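Local coordinates for uncharacterized protein (Wolinella succinogenes, PDB 3JYG), which is of unknown function but belongs by sequence to the 6-pyruvoyl tetrahydropterin synthase family and carries a zinc ion held by three histidines, at residues K100-W105 with F115-G120. Residues are numbered along the deposited sequence; the frame is centred on the assembly and turned at random.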
loop_
_atom_site.group_PDB
_atom_site.type_symbol
_atom_site.label_atom_id
_atom_site.label_comp_id
_atom_site.label_asym_id
_atom_site.label_seq_id
_atom_site.Cartn_x
_atom_site.Cartn_y
_atom_site.Cartn_z
ATOM N N LYS A 100 -39.017 -7.345 -11.246
ATOM C CA LYS A 100 -38.184 -6.431 -10.462
ATOM C C LYS A 100 -39.023 -5.412 -9.699
ATOM O O LYS A 100 -38.530 -4.317 -9.398
ATOM C CB LYS A 100 -37.198 -5.654 -11.347
ATOM C CG LYS A 100 -36.410 -6.474 -12.369
ATOM C CD LYS A 100 -35.588 -5.491 -13.220
ATOM C CE LYS A 100 -34.774 -6.246 -14.220
ATOM N NZ LYS A 100 -33.933 -5.381 -15.108
ATOM N N SER A 101 -40.282 -5.732 -9.393
ATOM C CA SER A 101 -41.066 -4.787 -8.596
ATOM C C SER A 101 -40.986 -5.025 -7.102
ATOM O O SER A 101 -40.953 -4.060 -6.345
ATOM C CB SER A 101 -42.546 -4.756 -8.991
ATOM O OG SER A 101 -43.116 -6.021 -8.685
ATOM N N ALA A 102 -41.018 -6.282 -6.675
ATOM C CA ALA A 102 -41.146 -6.585 -5.241
ATOM C C ALA A 102 -39.748 -6.632 -4.618
ATOM O O ALA A 102 -39.330 -7.660 -4.078
ATOM C CB ALA A 102 -41.909 -7.931 -5.030
ATOM N N LEU A 103 -39.014 -5.525 -4.723
ATOM C CA LEU A 103 -37.667 -5.433 -4.132
ATOM C C LEU A 103 -37.748 -4.362 -3.101
ATOM O O LEU A 103 -38.474 -3.394 -3.270
ATOM C CB LEU A 103 -36.611 -5.022 -5.168
ATOM C CG LEU A 103 -36.524 -5.815 -6.468
ATOM C CD1 LEU A 103 -35.408 -5.203 -7.288
ATOM C CD2 LEU A 103 -36.257 -7.264 -6.164
ATOM N N VAL A 104 -37.010 -4.530 -2.016
ATOM C CA VAL A 104 -37.056 -3.573 -0.937
ATOM C C VAL A 104 -35.741 -2.793 -0.956
ATOM O O VAL A 104 -34.691 -3.349 -0.633
ATOM C CB VAL A 104 -37.269 -4.310 0.417
ATOM C CG1 VAL A 104 -37.523 -3.290 1.551
ATOM C CG2 VAL A 104 -38.406 -5.381 0.295
ATOM N N TRP A 105 -35.800 -1.510 -1.349
ATOM C CA TRP A 105 -34.588 -0.692 -1.528
ATOM C C TRP A 105 -34.289 -0.068 -0.228
ATOM O O TRP A 105 -35.166 0.498 0.395
ATOM C CB TRP A 105 -34.768 0.418 -2.581
ATOM C CG TRP A 105 -34.891 -0.171 -3.879
ATOM C CD1 TRP A 105 -36.047 -0.554 -4.490
ATOM C CD2 TRP A 105 -33.820 -0.554 -4.749
ATOM N NE1 TRP A 105 -35.770 -1.141 -5.700
ATOM C CE2 TRP A 105 -34.414 -1.167 -5.885
ATOM C CE3 TRP A 105 -32.421 -0.442 -4.682
ATOM C CZ2 TRP A 105 -33.680 -1.650 -6.936
ATOM C CZ3 TRP A 105 -31.672 -0.931 -5.747
ATOM C CH2 TRP A 105 -32.312 -1.546 -6.853
ATOM N N PHE A 115 -39.516 -10.753 0.807
ATOM C CA PHE A 115 -39.749 -12.170 1.107
ATOM C C PHE A 115 -41.209 -12.596 1.239
ATOM O O PHE A 115 -41.535 -13.778 1.084
ATOM C CB PHE A 115 -38.925 -12.601 2.305
ATOM C CG PHE A 115 -37.457 -12.735 1.995
ATOM C CD1 PHE A 115 -36.942 -13.945 1.549
ATOM C CD2 PHE A 115 -36.598 -11.648 2.128
ATOM C CE1 PHE A 115 -35.571 -14.082 1.251
ATOM C CE2 PHE A 115 -35.222 -11.783 1.825
ATOM C CZ PHE A 115 -34.724 -13.008 1.388
ATOM N N GLU A 116 -42.093 -11.636 1.486
ATOM C CA GLU A 116 -43.548 -11.892 1.404
ATOM C C GLU A 116 -43.950 -12.587 0.119
ATOM O O GLU A 116 -44.799 -13.469 0.143
ATOM C CB GLU A 116 -44.369 -10.604 1.566
ATOM C CG GLU A 116 -44.269 -9.990 2.974
ATOM C CD GLU A 116 -44.937 -10.858 4.050
ATOM O OE1 GLU A 116 -46.017 -11.465 3.772
ATOM O OE2 GLU A 116 -44.370 -10.939 5.171
ATOM N N ARG A 117 -43.348 -12.227 -0.999
ATOM C CA ARG A 117 -43.828 -12.807 -2.238
ATOM C C ARG A 117 -43.387 -14.271 -2.489
ATOM O O ARG A 117 -43.977 -14.951 -3.332
ATOM C CB ARG A 117 -43.659 -11.834 -3.434
ATOM C CG ARG A 117 -42.441 -11.993 -4.345
ATOM C CD ARG A 117 -42.788 -11.889 -5.899
ATOM N NE ARG A 117 -43.389 -10.628 -6.383
ATOM C CZ ARG A 117 -43.126 -10.044 -7.567
ATOM N NH1 ARG A 117 -42.262 -10.575 -8.423
ATOM N NH2 ARG A 117 -43.726 -8.900 -7.899
ATOM N N ILE A 118 -42.410 -14.768 -1.708
ATOM C CA ILE A 118 -41.936 -16.176 -1.821
ATOM C C ILE A 118 -42.181 -17.028 -0.572
ATOM O O ILE A 118 -41.565 -18.090 -0.376
ATOM C CB ILE A 118 -40.435 -16.272 -2.197
ATOM C CG1 ILE A 118 -39.590 -15.394 -1.252
ATOM C CG2 ILE A 118 -40.254 -15.928 -3.672
ATOM C CD1 ILE A 118 -38.121 -15.409 -1.549
ATOM N N LYS A 119 -43.057 -16.525 0.284
ATOM C CA LYS A 119 -43.510 -17.207 1.475
ATOM C C LYS A 119 -44.076 -18.558 1.043
ATOM O O LYS A 119 -44.786 -18.659 0.028
ATOM C CB LYS A 119 -44.607 -16.361 2.071
ATOM C CG LYS A 119 -44.655 -16.278 3.559
ATOM C CD LYS A 119 -46.008 -15.651 3.963
ATOM C CE LYS A 119 -47.117 -16.104 3.011
ATOM N NZ LYS A 119 -48.478 -16.096 3.621
ATOM N N GLY A 120 -43.739 -19.596 1.775
ATOM C CA GLY A 120 -44.154 -20.951 1.377
ATOM C C GLY A 120 -43.345 -21.639 0.274
ATOM O O GLY A 120 -43.642 -22.782 -0.070
#
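Ala102 and Arg117 mark the closest backbone approach, their CA atoms 7.4 Å apart, where an inverse gamma turn centred on Ala102 leads into edge strand 103-105 and faces the short 3-10 turn 115-117. Segment 100-105 enters and forms the first strand of a beta hairpin at the rim of the mixed sheet; segment 115-120 follows its second strand, 110-113, and runs through the 3-10 turn toward helix 123-131. Backbone hydrogen bonds of Ala102 with Asp114 and of Val104 with Arg112 tie the hairpin together, so the side-chain contact lies just past its open end, at the protein surface.

Arg117 supplies nearly all of the surface that segment 115-120 buries here. Its chain bends at chi2 (136°) and again at chi3 (60°), which brings the guanidinium against the Ala102 methyl. That methyl points toward the 3-10 turn and sits over one face of the group, 3.1 Å above the plane and displaced toward its rim. Ala102 CB lies 3.4 Å from Arg117 NE. The polar end is anchored by the loop that leads into Lys100: NH1 donates to the carbonyl O of His96, and NH2 forms a salt bridge with OD2 of Asp99. The same carboxylate, through OD1, accepts the backbone N-H of Ser101, so Asp99, just ahead of Lys100, binds both Arg117 and the Ser101 backbone. Next along the chain, Ile118 is buried against Leu126 and Tyr129 of helix 123-131. Ser101 OG approaches the guanidinium obliquely, 3.0 Å from Arg117 NH2.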